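Local atomic coordinates of agmatine ureohydrolase (Thermoplasma volcanium GSS1, PDB entry 3PZL), a protein that probably hydrolyses agmatine to putrescine and urea, as a member of the arginase family that binds two manganese ions per subunit. Residues R260-A265 against I294-K299. Numbering follows the deposited sequence.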
loop_
_atom_site.group_PDB
_atom_site.type_symbol
_atom_site.label_atom_id
_atom_site.label_comp_id
_atom_site.label_asym_id
_atom_site.label_seq_id
_atom_site.Cartn_x
_atom_site.Cartn_y
_atom_site.Cartn_z
ATOM N N ARG B 260 12.698 -34.113 -2.202
ATOM C CA ARG B 260 13.617 -35.137 -2.643
ATOM C C ARG B 260 14.964 -35.184 -1.902
ATOM O O ARG B 260 15.626 -36.202 -1.916
ATOM C CB ARG B 260 13.872 -34.925 -4.131
ATOM C CG ARG B 260 12.722 -35.322 -5.046
ATOM C CD ARG B 260 12.524 -36.841 -5.124
ATOM N NE ARG B 260 13.774 -37.601 -5.255
ATOM C CZ ARG B 260 14.586 -37.571 -6.321
ATOM N NH1 ARG B 260 14.323 -36.798 -7.379
ATOM N NH2 ARG B 260 15.696 -38.301 -6.322
ATOM N N LEU B 261 15.344 -34.097 -1.252
ATOM C CA LEU B 261 16.664 -33.980 -0.663
ATOM C C LEU B 261 16.735 -33.811 0.864
ATOM O O LEU B 261 17.826 -33.752 1.425
ATOM C CB LEU B 261 17.411 -32.828 -1.336
ATOM C CG LEU B 261 18.390 -33.147 -2.453
ATOM C CD1 LEU B 261 18.069 -34.428 -3.204
ATOM C CD2 LEU B 261 18.442 -31.998 -3.413
ATOM N N SER B 262 15.593 -33.721 1.533
ATOM C CA SER B 262 15.579 -33.338 2.953
ATOM C C SER B 262 16.029 -34.503 3.834
ATOM O O SER B 262 16.476 -34.291 4.951
ATOM C CB SER B 262 14.204 -32.876 3.382
ATOM O OG SER B 262 13.295 -33.910 3.110
ATOM N N TYR B 263 15.918 -35.722 3.323
ATOM C CA TYR B 263 16.401 -36.894 4.038
ATOM C C TYR B 263 17.936 -36.966 4.196
ATOM O O TYR B 263 18.433 -37.662 5.053
ATOM C CB TYR B 263 15.869 -38.164 3.360
ATOM C CG TYR B 263 16.645 -38.628 2.146
ATOM C CD1 TYR B 263 16.498 -37.992 0.914
ATOM C CD2 TYR B 263 17.500 -39.739 2.224
ATOM C CE1 TYR B 263 17.198 -38.423 -0.204
ATOM C CE2 TYR B 263 18.210 -40.195 1.109
ATOM C CZ TYR B 263 18.057 -39.530 -0.099
ATOM O OH TYR B 263 18.755 -39.962 -1.201
ATOM N N LYS B 264 18.669 -36.250 3.363
ATOM C CA LYS B 264 20.122 -36.192 3.438
ATOM C C LYS B 264 20.582 -34.881 4.047
ATOM O O LYS B 264 21.791 -34.651 4.157
ATOM C CB LYS B 264 20.751 -36.251 2.044
ATOM C CG LYS B 264 20.491 -37.476 1.298
ATOM C CD LYS B 264 21.219 -37.457 -0.022
ATOM C CE LYS B 264 21.524 -38.852 -0.431
ATOM N NZ LYS B 264 22.569 -38.735 -1.421
ATOM N N ALA B 265 19.632 -34.012 4.391
ATOM C CA ALA B 265 19.959 -32.629 4.729
ATOM C C ALA B 265 20.375 -32.518 6.175
ATOM O O ALA B 265 19.674 -33.002 7.053
ATOM C CB ALA B 265 18.792 -31.712 4.430
ATOM N N ILE B 294 10.615 -30.206 6.805
ATOM C CA ILE B 294 10.463 -31.045 7.980
ATOM C C ILE B 294 9.593 -32.262 7.655
ATOM O O ILE B 294 10.005 -33.394 7.904
ATOM C CB ILE B 294 9.907 -30.232 9.213
ATOM C CG1 ILE B 294 10.915 -29.183 9.670
ATOM C CG2 ILE B 294 9.573 -31.119 10.365
ATOM C CD1 ILE B 294 10.369 -28.263 10.687
ATOM N N ALA B 295 8.413 -32.019 7.082
ATOM C CA ALA B 295 7.446 -33.073 6.828
ATOM C C ALA B 295 8.006 -34.148 5.921
ATOM O O ALA B 295 7.915 -35.325 6.232
ATOM C CB ALA B 295 6.104 -32.514 6.278
ATOM N N SER B 296 8.580 -33.764 4.794
ATOM C CA SER B 296 9.057 -34.773 3.855
ATOM C C SER B 296 10.231 -35.560 4.428
ATOM O O SER B 296 10.441 -36.727 4.081
ATOM C CB SER B 296 9.462 -34.158 2.530
ATOM O OG SER B 296 10.617 -33.384 2.716
ATOM N N ARG B 297 11.004 -34.925 5.297
ATOM C CA ARG B 297 12.076 -35.633 5.979
ATOM C C ARG B 297 11.533 -36.638 6.996
ATOM O O ARG B 297 12.069 -37.742 7.119
ATOM C CB ARG B 297 13.023 -34.653 6.671
ATOM C CG ARG B 297 14.241 -35.306 7.242
ATOM C CD ARG B 297 15.298 -34.275 7.568
ATOM N NE ARG B 297 16.594 -34.894 7.862
ATOM C CZ ARG B 297 16.908 -35.415 9.038
ATOM N NH1 ARG B 297 16.022 -35.370 10.019
ATOM N NH2 ARG B 297 18.102 -35.958 9.243
ATOM N N GLU B 298 10.476 -36.262 7.712
ATOM C CA GLU B 298 9.866 -37.150 8.676
ATOM C C GLU B 298 9.230 -38.325 7.980
ATOM O O GLU B 298 9.226 -39.434 8.532
ATOM C CB GLU B 298 8.827 -36.423 9.546
ATOM C CG GLU B 298 9.415 -35.494 10.620
ATOM C CD GLU B 298 10.310 -36.216 11.620
ATOM O OE1 GLU B 298 9.828 -37.109 12.320
ATOM O OE2 GLU B 298 11.495 -35.881 11.732
ATOM N N LYS B 299 8.689 -38.081 6.780
ATOM C CA LYS B 299 8.089 -39.144 5.946
ATOM C C LYS B 299 9.128 -40.186 5.595
ATOM O O LYS B 299 8.814 -41.364 5.519
ATOM C CB LYS B 299 7.507 -38.595 4.652
ATOM C CG LYS B 299 6.621 -39.565 3.886
ATOM C CD LYS B 299 6.617 -39.236 2.370
ATOM C CE LYS B 299 5.246 -39.480 1.696
ATOM N NZ LYS B 299 4.967 -40.907 1.457
#
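Ser262 and Ser296 meet through their hydroxyls, OG of Ser262 lying 2.8 Å from OG of Ser296, a hydrogen-bonding distance. On both residues OG stands between the backbone N and the carbonyl carbon (chi1 57° in Ser262, 69° in Ser296), which points the two oxygens at each other. Ser296 OG is also hydrogen-bonded to Val292 O one turn earlier, which ties the Ser296 hydroxyl to its own helix.

Arg297 buries more surface here than any other residue, 80 Å², followed by Ser262. Arg297 CB packs 3.6 Å from Ser262 OG, and with CG anti to the backbone N (chi1 -173°) the chain sets off alongside the turn, Arg297 CG coming 4.2 Å from Tyr263 CA. The chain stays extended as far as NE, and the guanidinium presents an edge to Ser262 O, which lies near its plane, 3.0 Å from Arg297 NE; that oxygen is modelled too close to the Arg297 chain, so the detail is doubtful. Ala265 O approaches the same group obliquely, 3.7 Å from Arg297 NE. NH1, on the side of Glu298, is hydrogen-bonded to Tyr37 OH. An alanine in place of Arg297 would probably open a gap beside the Ser262 and Tyr263 backbone and leave Tyr37 OH without this donor. The Tyr263 ring stacks with Tyr300 of the same helix, and its OH is hydrogen-bonded to Asp218, Tyr263 O to Tyr301 OH.

Away from the manganese site, the contact packs the turn between helix 251-261 and strand 265-271 against helix 281-303: neighbouring elements of the parallel alpha/beta fold of the arginase family.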